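Long-range contacts in possible adhesin (Caldicellulosiruptor kronotskyensis, PDB 4WA0), which probably mediates attachment of the bacterium to cellulose, as a tapirin of which this chain is the C-terminal beta-helix domain: residues G247-T252 against P342-D347; T255-V260 against S288-H293; I259-E264 against I274-R279. All coordinates share one frame; numbering follows the deposited sequence. Where two conformers were deposited one is given.

Contact 1: residues G247-T252 against P342-D347; sequences GSTADT and PPIQQD
T249 and D347 meet tip to tip. The T249 hydroxyl OG1 donates to D347 OD2 at 2.8 Å. It comes from above the carboxylate plane, about 45° out of it. D347 CG is anti to its backbone N (chi1 -172°), which sets CG on the strand side. Its OD2 also hydrogen-bonds Y262 OH, so two hydroxyls grip one oxygen. T249 CG2 packs on the same carboxylate, 3.7 Å from D347 CG.

The rest is van der Waals contact. I344 lies between T249 and D251. I344 CD1 reaches the strand backbone, 3.6 Å from T249 O. I344 CG1 packs on D251 CB at 3.8 Å. The D251 and P343 side chains cross obliquely, with D251 OD2 3.8 Å from P343 CD. The D251 carboxylate is held from elsewhere, OD1 by S253 OG and OD2 by S341 OG.

T249 and D251 both face the helix, while A250 between them points away from it. Strand and helix run nearly antiparallel, at 159°. Strand 247-251 pairs antiparallel with strand 258-263 at the end of a stack of otherwise parallel strands. Helix 342-352 lies on the flank of this last strand pair, at the terminal coil of the tapirin beta-helix.

Contact 2: residues T255-V260 against S288-H293; sequences TPPQIV and STLQLH
I259 and L292 lie side by side and point the same way, with I259 CG2 3.8 Å from L292 CD1. I259 CG2 sits between the backbone N and the carbonyl carbon, on the side of the 288-293 segment. There I259 CG2 also meets L290 CG at 4.1 Å. P257 CG touches L290 CD1 at 3.7 Å. The P257 and L290 side chains cross at about a right angle. Helix 269-280 covers this apolar group, with I276 on both L290 and L292.

The backbones are held by three bonds. Q291 N donates to P257 O, I259 N to Q291 O at 2.8 Å, and H293 N to I259 O at 3.0 Å. Q258, I259 and V260 pair in parallel with Q291, L292 and H293. This is the stacking of successive coils in a parallel beta-helix: like positions lie over each other, and I259 and L292 face inward.

Q258, V260, Q291 and H293 are on the opposite face. V260 CG2 packs on H293 CB at 4.1 Å, the side chains about perpendicular. Q258 and Q291 run alongside each other. Q258 OE1 lies at the edge of the H293 ring, near its plane, 3.6 Å from H293 NE2. The amide and ring planes are 31° apart. Both groups are anchored from outside: Q258 OE1 accepts from S341 N, and H293 ND1 bonds S313 OG. At the exposed end, P256, which follows a cis peptide bond, sets its CB 3.4 Å from T289 O.

Contact 3: residues I259-E264 against I274-R279; sequences IVIYGE and IEISAR. With MG (magnesium ion), chain B.
E275 OE1 binds a magnesium ion at 2.5 Å, while E275 CG rests on I261. E275 OE2 is 3.3 Å from the magnesium ion and does not bind it. Instead OE2 is hydrogen-bonded to S248 OG on the neighbouring strand. The two oxygens thus have different partners, which fixes the rotation of the group. A bend at chi2 (70°) places CD near the ion. D239 OD1 and the carbonyl oxygens of V241, S243 and L246 bind the same ion. The bound cation would be expected to stabilise the carboxylate charges gathered here.

Beside the carboxylate the contact is apolar. I261 CD1 touches E275 CG at 3.9 Å, and the two side chains slide past each other in opposite directions. I261 CD1 also meets I276 CG1 at 3.7 Å, where the isoleucines cross at about a right angle. One methyl group therefore bears on two successive residues of the helix.

I259 supplies the other half with its CD1. I259 CD1 lies against the aliphatic start of R279, 3.8 Å from R279 CG, and the side chains meet at a slant. I259 CD1 is also 4.1 Å from I276 CA. R279 bends at chi2 and chi3, and its polar end leaves the apolar layer. There NE bonds S248 OG, and NH1 forms a salt bridge with D239 OD2. R279 is thus a second-shell residue that ties metal ligand D239 to the helix.

The segments 274-279 and 259-263 cross at 133°. The I276 side of the helix covers the inward-facing residues of the last coils, with F287 also against it. This is consistent with a helix capping the apolar core, as is common at beta-helix ends, with a magnesium site next to it.

The three contacts lie together at one end of the elongated domain, with centres 10 to 11 Å apart. Strand 258-263 joins them. It pairs in parallel with strand 291-296 in contact 2, carries helix 269-280 in contact 3, and pairs antiparallel with strand 247-251 of contact 1. Along the chain come 247-252, 255-260, 259-264, 274-279, 288-293 and 342-347, so contact 1 spans the other two. Helix 269-280 lies on the inward-facing side chains. Helix 342-352 lies on the opposite face, beside V260. Together the contacts close the end of the beta-helix around its last strands, next to the magnesium site.

Contact 1: residues G247-T252 against P342-D347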
ATOM      1  N   GLY A 247      -6.852  20.002 -18.518  1.00 16.41           N
ATOM      2  CA  GLY A 247      -6.304  19.625 -19.828  1.00 15.17           C
ATOM      3  C   GLY A 247      -6.552  18.158 -20.100  1.00 15.84           C
ATOM      4  O   GLY A 247      -6.803  17.397 -19.183  1.00 13.33           O
ATOM      5  N   SER A 248      -6.435  17.766 -21.378  1.00 14.25           N
ATOM      6  CA  SER A 248      -6.611  16.375 -21.745  1.00 14.21           C
ATOM      7  C   SER A 248      -5.905  16.022 -23.028  1.00 15.18           C
ATOM      8  O   SER A 248      -5.775  16.868 -23.917  1.00 17.18           O
ATOM      9  CB  SER A 248      -8.097  16.063 -21.917  1.00 14.85           C
ATOM     10  OG  SER A 248      -8.762  16.864 -22.869  1.00 17.40           O
ATOM     11  N   THR A 249      -5.519  14.749 -23.148  1.00 15.45           N
ATOM     12  CA  THR A 249      -5.097  14.190 -24.395  1.00 16.15           C
ATOM     13  C   THR A 249      -5.772  12.849 -24.508  1.00 16.24           C
ATOM     14  O   THR A 249      -5.727  12.045 -23.545  1.00 15.24           O
ATOM     15  CB  THR A 249      -3.578  14.023 -24.376  1.00 17.61           C
ATOM     16  OG1 THR A 249      -2.954  15.278 -24.072  1.00 19.26           O
ATOM     17  CG2 THR A 249      -2.978  13.413 -25.669  1.00 19.16           C
ATOM     18  N   ALA A 250      -6.308  12.565 -25.707  1.00 16.18           N
ATOM     19  CA  ALA A 250      -6.974  11.281 -25.943  1.00 14.50           C
ATOM     20  C   ALA A 250      -6.243  10.435 -26.983  1.00 16.76           C
ATOM     21  O   ALA A 250      -5.501  10.962 -27.830  1.00 17.24           O
ATOM     22  CB  ALA A 250      -8.370  11.489 -26.326  1.00 16.17           C
ATOM     23  N   ASP A 251      -6.365   9.147 -26.772  1.00 15.60           N
ATOM     24  CA  ASP A 251      -5.983   8.134 -27.759  1.00 15.86           C
ATOM     25  C   ASP A 251      -7.202   7.347 -28.194  1.00 16.26           C
ATOM     26  O   ASP A 251      -7.678   6.454 -27.455  1.00 16.98           O
ATOM     27  CB  ASP A 251      -4.874   7.264 -27.199  1.00 15.34           C
ATOM     28  CG  ASP A 251      -4.377   6.179 -28.192  1.00 16.71           C
ATOM     29  OD1 ASP A 251      -4.820   6.105 -29.385  1.00 16.38           O
ATOM     30  OD2 ASP A 251      -3.534   5.350 -27.704  1.00 18.22           O
ATOM     31  N   THR A 252      -7.688   7.658 -29.402  1.00 16.54           N
ATOM     32  CA  THR A 252      -8.885   7.036 -29.917  1.00 16.34           C
ATOM     33  C   THR A 252      -8.531   5.924 -30.921  1.00 17.16           C
ATOM     34  O   THR A 252      -9.408   5.373 -31.557  1.00 19.64           O
ATOM     35  CB  THR A 252      -9.837   8.087 -30.578  1.00 19.31           C
ATOM     36  OG1 THR A 252      -9.110   8.807 -31.570  1.00 19.83           O
ATOM     37  CG2 THR A 252     -10.323   9.028 -29.512  1.00 20.74           C
ATOM     38  N   PRO A 342       0.920   3.697 -25.631  1.00 14.13           N
ATOM     39  CA  PRO A 342       2.191   4.380 -25.851  1.00 15.15           C
ATOM     40  C   PRO A 342       2.085   5.903 -26.134  1.00 14.95           C
ATOM     41  O   PRO A 342       2.871   6.668 -25.531  1.00 14.28           O
ATOM     42  CB  PRO A 342       2.870   3.548 -26.940  1.00 15.82           C
ATOM     43  CG  PRO A 342       2.263   2.176 -26.768  1.00 16.78           C
ATOM     44  CD  PRO A 342       0.849   2.387 -26.314  1.00 16.42           C
ATOM     45  N   PRO A 343       1.070   6.329 -26.899  1.00 16.21           N
ATOM     46  CA  PRO A 343       0.956   7.759 -27.088  1.00 16.98           C
ATOM     47  C   PRO A 343       0.622   8.485 -25.809  1.00 16.63           C
ATOM     48  O   PRO A 343       1.088   9.628 -25.620  1.00 17.88           O
ATOM     49  CB  PRO A 343      -0.171   7.904 -28.083  1.00 15.96           C
ATOM     50  CG  PRO A 343      -0.167   6.630 -28.844  1.00 19.14           C
ATOM     51  CD  PRO A 343       0.210   5.584 -27.843  1.00 17.66           C
ATOM     52  N   ILE A 344      -0.209   7.882 -24.958  1.00 16.72           N
ATOM     53  CA  ILE A 344      -0.542   8.559 -23.709  1.00 14.85           C
ATOM     54  C   ILE A 344       0.650   8.538 -22.739  1.00 15.95           C
ATOM     55  O   ILE A 344       0.954   9.556 -22.089  1.00 18.58           O
ATOM     56  CB  ILE A 344      -1.772   7.877 -23.040  1.00 14.56           C
ATOM     57  CG1 ILE A 344      -2.988   7.975 -23.946  1.00 16.12           C
ATOM     58  CG2 ILE A 344      -1.971   8.457 -21.666  1.00 16.33           C
ATOM     59  CD1 ILE A 344      -3.377   9.431 -24.220  1.00 17.85           C
ATOM     60  N   GLN A 345       1.395   7.429 -22.699  1.00 15.00           N
ATOM     61  CA  GLN A 345       2.679   7.398 -21.969  1.00 16.18           C
ATOM     62  C   GLN A 345       3.606   8.501 -22.407  1.00 17.53           C
ATOM     63  O   GLN A 345       4.194   9.253 -21.605  1.00 17.70           O
ATOM     64  CB  GLN A 345       3.428   6.076 -22.203  1.00 16.42           C
ATOM     65  CG  GLN A 345       2.845   4.760 -21.674  1.00 18.82           C
ATOM     66  CD  GLN A 345       3.573   3.476 -22.168  1.00 22.49           C
ATOM     67  OE1 GLN A 345       4.791   3.382 -22.138  1.00 22.18           O
ATOM     68  NE2 GLN A 345       2.805   2.472 -22.629  1.00 24.43           N
ATOM     69  N   GLN A 346       3.746   8.672 -23.716  1.00 18.47           N
ATOM     70  CA  GLN A 346       4.651   9.675 -24.221  1.00 18.78           C
ATOM     71  C   GLN A 346       4.165  11.099 -23.817  1.00 19.20           C
ATOM     72  O   GLN A 346       4.948  11.984 -23.449  1.00 19.98           O
ATOM     73  CB  GLN A 346       4.740   9.561 -25.731  1.00 19.54           C
ATOM     74  CG  GLN A 346       5.671  10.552 -26.375  1.00 20.30           C
ATOM     75  CD  GLN A 346       7.087  10.355 -25.834  1.00 23.07           C
ATOM     76  OE1 GLN A 346       7.710   9.309 -26.060  1.00 22.65           O
ATOM     77  NE2 GLN A 346       7.568  11.329 -25.018  1.00 25.00           N
ATOM     78  N   ASP A 347       2.863  11.321 -23.887  1.00 17.91           N
ATOM     79  CA  ASP A 347       2.267  12.649 -23.581  1.00 19.35           C
ATOM     80  C   ASP A 347       2.541  13.008 -22.131  1.00 21.39           C
ATOM     81  O   ASP A 347       2.874  14.154 -21.803  1.00 22.53           O
ATOM     82  CB  ASP A 347       0.759  12.624 -23.783  1.00 19.91           C
ATOM     83  CG  ASP A 347       0.126  14.011 -23.663  1.00 20.91           C
ATOM     84  OD1 ASP A 347       0.359  14.817 -24.568  1.00 20.80           O
ATOM     85  OD2 ASP A 347      -0.664  14.244 -22.756  1.00 19.54           O
TER

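Contact 2: residues T255-V260 against S288-H293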
ATOM      1  N   THR A 255     -10.327   1.067 -28.852  1.00 20.16           N
ATOM      2  CA  THR A 255     -11.670   1.070 -28.303  1.00 21.90           C
ATOM      3  C   THR A 255     -11.695   0.031 -27.183  1.00 23.57           C
ATOM      4  O   THR A 255     -11.386  -1.150 -27.421  1.00 26.55           O
ATOM      5  CB  THR A 255     -12.670   0.710 -29.400  1.00 26.63           C
ATOM      6  OG1 THR A 255     -12.433   1.592 -30.491  1.00 32.94           O
ATOM      7  CG2 THR A 255     -14.116   0.893 -28.920  1.00 28.30           C
ATOM      8  N   PRO A 256     -12.027   0.432 -25.946  1.00 21.63           N
ATOM      9  CA  PRO A 256     -12.425   1.792 -25.693  1.00 23.20           C
ATOM     10  C   PRO A 256     -11.217   2.741 -25.727  1.00 19.73           C
ATOM     11  O   PRO A 256     -10.070   2.335 -25.625  1.00 18.48           O
ATOM     12  CB  PRO A 256     -13.021   1.724 -24.255  1.00 24.76           C
ATOM     13  CG  PRO A 256     -12.281   0.628 -23.606  1.00 29.18           C
ATOM     14  CD  PRO A 256     -12.042  -0.379 -24.713  1.00 25.61           C
ATOM     15  N   PRO A 257     -11.493   4.039 -25.857  1.00 18.35           N
ATOM     16  CA  PRO A 257     -10.432   5.005 -25.934  1.00 18.06           C
ATOM     17  C   PRO A 257      -9.760   5.248 -24.600  1.00 17.46           C
ATOM     18  O   PRO A 257     -10.292   4.840 -23.521  1.00 18.87           O
ATOM     19  CB  PRO A 257     -11.167   6.239 -26.382  1.00 19.05           C
ATOM     20  CG  PRO A 257     -12.466   6.109 -25.769  1.00 18.82           C
ATOM     21  CD  PRO A 257     -12.826   4.666 -25.867  1.00 20.48           C
ATOM     22  N   GLN A 258      -8.556   5.767 -24.681  1.00 16.16           N
ATOM     23  CA  GLN A 258      -7.819   6.158 -23.505  1.00 18.38           C
ATOM     24  C   GLN A 258      -7.859   7.653 -23.424  1.00 18.28           C
ATOM     25  O   GLN A 258      -7.842   8.352 -24.453  1.00 17.81           O
ATOM     26  CB  GLN A 258      -6.369   5.759 -23.599  1.00 19.76           C
ATOM     27  CG  GLN A 258      -6.159   4.289 -23.787  1.00 22.64           C
ATOM     28  CD  GLN A 258      -4.985   3.787 -23.043  1.00 22.66           C
ATOM     29  OE1 GLN A 258      -4.312   4.542 -22.322  1.00 23.96           O
ATOM     30  NE2 GLN A 258      -4.768   2.450 -23.127  1.00 27.25           N
ATOM     31  N   ILE A 259      -7.834   8.162 -22.202  1.00 15.94           N
ATOM     32  CA  ILE A 259      -7.675   9.646 -22.069  1.00 14.93           C
ATOM     33  C   ILE A 259      -6.905   9.983 -20.789  1.00 14.35           C
ATOM     34  O   ILE A 259      -7.031   9.269 -19.757  1.00 13.85           O
ATOM     35  CB  ILE A 259      -9.043  10.297 -22.162  1.00 16.39           C
ATOM     36  CG1 ILE A 259      -8.956  11.852 -22.230  1.00 16.65           C
ATOM     37  CG2 ILE A 259      -9.911   9.862 -21.009  1.00 18.43           C
ATOM     38  CD1 ILE A 259     -10.279  12.480 -22.579  1.00 17.61           C
ATOM     39  N   VAL A 260      -6.024  10.975 -20.887  1.00 13.72           N
ATOM     40  CA  VAL A 260      -5.407  11.536 -19.712  1.00 13.73           C
ATOM     41  C   VAL A 260      -6.035  12.910 -19.437  1.00 13.53           C
ATOM     42  O   VAL A 260      -6.152  13.733 -20.355  1.00 14.79           O
ATOM     43  CB  VAL A 260      -3.861  11.525 -19.751  1.00 14.41           C
ATOM     44  CG1 VAL A 260      -3.350  12.297 -20.926  1.00 15.35           C
ATOM     45  CG2 VAL A 260      -3.257  12.034 -18.460  1.00 13.98           C
ATOM     46  N   SER A 288     -16.861   3.877 -16.779  1.00 42.85           N
ATOM     47  CA  SER A 288     -16.591   2.454 -16.977  1.00 49.86           C
ATOM     48  C   SER A 288     -16.448   2.220 -18.518  1.00 48.41           C
ATOM     49  O   SER A 288     -15.976   1.182 -18.994  1.00 54.85           O
ATOM     50  CB  SER A 288     -17.703   1.617 -16.319  1.00 50.33           C
ATOM     51  OG  SER A 288     -18.982   2.087 -16.746  1.00 54.04           O
ATOM     52  N   THR A 289     -16.854   3.232 -19.272  1.00 44.60           N
ATOM     53  CA  THR A 289     -16.765   3.299 -20.718  1.00 45.28           C
ATOM     54  C   THR A 289     -15.329   3.566 -21.346  1.00 42.39           C
ATOM     55  O   THR A 289     -15.234   3.768 -22.594  1.00 34.73           O
ATOM     56  CB  THR A 289     -17.711   4.460 -21.126  1.00 54.30           C
ATOM     57  OG1 THR A 289     -17.564   5.574 -20.212  1.00 57.19           O
ATOM     58  CG2 THR A 289     -19.163   4.013 -21.039  1.00 59.94           C
ATOM     59  N   LEU A 290     -14.244   3.570 -20.507  1.00 31.21           N
ATOM     60  CA  LEU A 290     -13.075   4.410 -20.800  1.00 27.84           C
ATOM     61  C   LEU A 290     -11.814   4.027 -20.057  1.00 21.26           C
ATOM     62  O   LEU A 290     -11.884   3.615 -18.929  1.00 23.30           O
ATOM     63  CB  LEU A 290     -13.519   5.791 -20.313  1.00 36.23           C
ATOM     64  CG  LEU A 290     -12.873   7.068 -20.667  1.00 38.67           C
ATOM     65  CD1 LEU A 290     -12.777   7.118 -22.176  1.00 39.18           C
ATOM     66  CD2 LEU A 290     -13.760   8.166 -20.118  1.00 39.19           C
ATOM     67  N   GLN A 291     -10.649   4.124 -20.685  0.64 16.69           N
ATOM     68  CA  GLN A 291      -9.459   3.988 -19.904  0.64 16.27           C
ATOM     69  C   GLN A 291      -9.009   5.391 -19.501  0.64 16.05           C
ATOM     70  O   GLN A 291      -8.697   6.222 -20.351  0.64 17.65           O
ATOM     71  CB  GLN A 291      -8.341   3.292 -20.604  0.64 16.11           C
ATOM     72  CG  GLN A 291      -7.185   3.079 -19.633  0.64 16.59           C
ATOM     73  CD  GLN A 291      -6.088   2.250 -20.177  0.64 15.89           C
ATOM     74  OE1 GLN A 291      -4.936   2.586 -19.967  0.64 14.04           O
ATOM     75  NE2 GLN A 291      -6.417   1.132 -20.852  0.64 18.14           N
ATOM     76  N   LEU A 292      -8.921   5.618 -18.209  1.00 13.58           N
ATOM     77  CA  LEU A 292      -8.752   6.998 -17.698  1.00 12.50           C
ATOM     78  C   LEU A 292      -7.540   7.135 -16.787  1.00 11.29           C
ATOM     79  O   LEU A 292      -7.369   6.363 -15.884  1.00 10.57           O
ATOM     80  CB  LEU A 292     -10.005   7.349 -16.896  1.00 13.50           C
ATOM     81  CG  LEU A 292     -10.120   8.721 -16.226  1.00 14.43           C
ATOM     82  CD1 LEU A 292     -10.229   9.829 -17.255  1.00 15.99           C
ATOM     83  CD2 LEU A 292     -11.326   8.743 -15.345  1.00 15.40           C
ATOM     84  N   HIS A 293      -6.735   8.177 -17.029  1.00 11.92           N
ATOM     85  CA  HIS A 293      -5.572   8.485 -16.231  1.00 11.78           C
ATOM     86  C   HIS A 293      -5.741   9.922 -15.712  1.00 13.60           C
ATOM     87  O   HIS A 293      -5.882  10.808 -16.496  1.00 12.51           O
ATOM     88  CB  HIS A 293      -4.316   8.320 -17.044  1.00 13.70           C
ATOM     89  CG  HIS A 293      -4.228   6.961 -17.652  1.00 12.66           C
ATOM     90  ND1 HIS A 293      -3.797   5.893 -16.921  1.00 14.02           N
ATOM     91  CD2 HIS A 293      -4.626   6.471 -18.845  1.00 14.45           C
ATOM     92  CE1 HIS A 293      -3.924   4.787 -17.637  1.00 12.75           C
ATOM     93  NE2 HIS A 293      -4.440   5.109 -18.794  1.00 12.72           N
TER

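Contact 3: residues I259-E264 against I274-R279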
ATOM      1  N   ILE A 259      -7.834   8.162 -22.202  1.00 15.94           N
ATOM      2  CA  ILE A 259      -7.675   9.646 -22.069  1.00 14.93           C
ATOM      3  C   ILE A 259      -6.905   9.983 -20.789  1.00 14.35           C
ATOM      4  O   ILE A 259      -7.031   9.269 -19.757  1.00 13.85           O
ATOM      5  CB  ILE A 259      -9.043  10.297 -22.162  1.00 16.39           C
ATOM      6  CG1 ILE A 259      -8.956  11.852 -22.230  1.00 16.65           C
ATOM      7  CG2 ILE A 259      -9.911   9.862 -21.009  1.00 18.43           C
ATOM      8  CD1 ILE A 259     -10.279  12.480 -22.579  1.00 17.61           C
ATOM      9  N   VAL A 260      -6.024  10.975 -20.887  1.00 13.72           N
ATOM     10  CA  VAL A 260      -5.407  11.536 -19.712  1.00 13.73           C
ATOM     11  C   VAL A 260      -6.035  12.910 -19.437  1.00 13.53           C
ATOM     12  O   VAL A 260      -6.152  13.733 -20.355  1.00 14.79           O
ATOM     13  CB  VAL A 260      -3.861  11.525 -19.751  1.00 14.41           C
ATOM     14  CG1 VAL A 260      -3.350  12.297 -20.926  1.00 15.35           C
ATOM     15  CG2 VAL A 260      -3.257  12.034 -18.460  1.00 13.98           C
ATOM     16  N   ILE A 261      -6.408  13.107 -18.161  1.00 11.68           N
ATOM     17  CA  ILE A 261      -6.868  14.403 -17.665  1.00 12.93           C
ATOM     18  C   ILE A 261      -5.826  14.992 -16.751  1.00 12.94           C
ATOM     19  O   ILE A 261      -5.394  14.315 -15.836  1.00 12.75           O
ATOM     20  CB  ILE A 261      -8.183  14.205 -16.901  1.00 12.73           C
ATOM     21  CG1 ILE A 261      -9.273  13.554 -17.761  1.00 15.32           C
ATOM     22  CG2 ILE A 261      -8.800  15.483 -16.376  1.00 13.33           C
ATOM     23  CD1 ILE A 261      -9.588  14.161 -19.112  1.00 16.90           C
ATOM     24  N   TYR A 262      -5.479  16.265 -16.985  1.00 13.00           N
ATOM     25  CA  TYR A 262      -4.492  16.963 -16.207  1.00 14.32           C
ATOM     26  C   TYR A 262      -5.219  18.071 -15.437  1.00 15.04           C
ATOM     27  O   TYR A 262      -5.959  18.846 -16.042  1.00 14.24           O
ATOM     28  CB  TYR A 262      -3.509  17.649 -17.090  1.00 14.32           C
ATOM     29  CG  TYR A 262      -2.637  16.707 -17.933  1.00 12.92           C
ATOM     30  CD1 TYR A 262      -1.593  16.086 -17.390  1.00 14.50           C
ATOM     31  CD2 TYR A 262      -2.844  16.589 -19.294  1.00 15.86           C
ATOM     32  CE1 TYR A 262      -0.771  15.229 -18.163  1.00 17.03           C
ATOM     33  CE2 TYR A 262      -2.050  15.729 -20.071  1.00 15.05           C
ATOM     34  CZ  TYR A 262      -1.004  15.105 -19.484  1.00 16.42           C
ATOM     35  OH  TYR A 262      -0.161  14.279 -20.215  1.00 20.23           O
ATOM     36  N   GLY A 263      -5.036  18.111 -14.126  1.00 14.77           N
ATOM     37  CA  GLY A 263      -5.518  19.291 -13.335  1.00 13.02           C
ATOM     38  C   GLY A 263      -4.395  19.753 -12.445  1.00 14.80           C
ATOM     39  O   GLY A 263      -4.101  19.123 -11.440  1.00 13.59           O
ATOM     40  N   GLU A 264      -3.771  20.883 -12.763  1.00 13.97           N
ATOM     41  CA  GLU A 264      -2.681  21.326 -11.937  1.00 16.07           C
ATOM     42  C   GLU A 264      -3.064  21.462 -10.472  1.00 17.01           C
ATOM     43  O   GLU A 264      -2.447  20.867  -9.580  1.00 17.37           O
ATOM     44  CB  GLU A 264      -2.077  22.638 -12.471  1.00 17.03           C
ATOM     45  CG  GLU A 264      -1.026  23.271 -11.572  1.00 18.86           C
ATOM     46  CD  GLU A 264       0.306  22.513 -11.497  1.00 20.95           C
ATOM     47  OE1 GLU A 264       0.485  21.472 -12.194  1.00 20.92           O
ATOM     48  OE2 GLU A 264       1.213  22.947 -10.761  1.00 23.63           O
ATOM     49  N   ILE A 274     -16.845  16.730 -17.875  1.00 16.39           N
ATOM     50  CA  ILE A 274     -17.038  17.774 -18.840  1.00 17.94           C
ATOM     51  C   ILE A 274     -15.853  17.887 -19.806  1.00 17.75           C
ATOM     52  O   ILE A 274     -16.079  17.961 -21.038  1.00 18.43           O
ATOM     53  CB  ILE A 274     -17.283  19.125 -18.123  1.00 19.43           C
ATOM     54  CG1 ILE A 274     -18.656  19.067 -17.429  1.00 21.46           C
ATOM     55  CG2 ILE A 274     -17.142  20.272 -19.139  1.00 19.79           C
ATOM     56  CD1 ILE A 274     -18.890  20.149 -16.404  1.00 22.69           C
ATOM     57  N   GLU A 275     -14.625  17.746 -19.287  1.00 16.46           N
ATOM     58  CA  GLU A 275     -13.398  17.748 -20.110  1.00 16.29           C
ATOM     59  C   GLU A 275     -13.404  16.535 -21.029  1.00 16.46           C
ATOM     60  O   GLU A 275     -13.073  16.661 -22.207  1.00 18.47           O
ATOM     61  CB  GLU A 275     -12.165  17.738 -19.228  1.00 16.76           C
ATOM     62  CG  GLU A 275     -10.809  17.761 -19.956  1.00 15.74           C
ATOM     63  CD  GLU A 275     -10.462  19.058 -20.653  1.00 19.54           C
ATOM     64  OE1 GLU A 275     -11.092  20.082 -20.325  1.00 20.93           O
ATOM     65  OE2 GLU A 275      -9.524  19.054 -21.524  1.00 19.20           O
ATOM     66  N   ILE A 276     -13.778  15.379 -20.485  1.00 15.79           N
ATOM     67  CA  ILE A 276     -13.792  14.128 -21.283  1.00 17.34           C
ATOM     68  C   ILE A 276     -14.787  14.203 -22.450  1.00 16.83           C
ATOM     69  O   ILE A 276     -14.475  13.828 -23.614  1.00 17.86           O
ATOM     70  CB  ILE A 276     -14.073  12.860 -20.442  1.00 15.95           C
ATOM     71  CG1 ILE A 276     -12.963  12.622 -19.374  1.00 16.54           C
ATOM     72  CG2 ILE A 276     -14.274  11.612 -21.320  1.00 16.66           C
ATOM     73  CD1 ILE A 276     -13.410  11.750 -18.225  1.00 15.31           C
ATOM     74  N   SER A 277     -15.959  14.691 -22.155  0.63 18.54           N
ATOM     75  CA  SER A 277     -16.997  14.776 -23.160  0.63 20.03           C
ATOM     76  C   SER A 277     -16.574  15.718 -24.318  0.63 22.44           C
ATOM     77  O   SER A 277     -16.743  15.430 -25.530  0.63 22.91           O
ATOM     78  CB  SER A 277     -18.273  15.271 -22.486  0.63 20.88           C
ATOM     79  OG  SER A 277     -18.781  14.325 -21.579  0.63 21.53           O
ATOM     80  N   ALA A 278     -15.997  16.851 -23.959  1.00 20.92           N
ATOM     81  CA  ALA A 278     -15.515  17.781 -24.953  1.00 23.63           C
ATOM     82  C   ALA A 278     -14.387  17.175 -25.762  1.00 23.26           C
ATOM     83  O   ALA A 278     -14.369  17.329 -26.989  1.00 22.39           O
ATOM     84  CB  ALA A 278     -15.075  19.109 -24.311  1.00 23.20           C
ATOM     85  N   ARG A 279     -13.435  16.465 -25.134  1.00 19.71           N
ATOM     86  CA  ARG A 279     -12.272  15.953 -25.877  1.00 20.49           C
ATOM     87  C   ARG A 279     -12.689  14.828 -26.825  1.00 19.78           C
ATOM     88  O   ARG A 279     -12.158  14.731 -27.938  1.00 21.67           O
ATOM     89  CB  ARG A 279     -11.208  15.385 -24.922  1.00 20.63           C
ATOM     90  CG  ARG A 279     -10.022  14.726 -25.597  1.00 20.36           C
ATOM     91  CD  ARG A 279      -9.243  15.631 -26.506  1.00 25.06           C
ATOM     92  NE  ARG A 279      -8.695  16.773 -25.781  1.00 23.96           N
ATOM     93  CZ  ARG A 279      -8.440  17.958 -26.309  1.00 26.32           C
ATOM     94  NH1 ARG A 279      -7.948  18.947 -25.560  1.00 24.59           N
ATOM     95  NH2 ARG A 279      -8.763  18.195 -27.570  1.00 28.10           N
TER
HETATM   96 MG    MG B 601     -10.001  22.267 -20.708  1.00 21.71          MG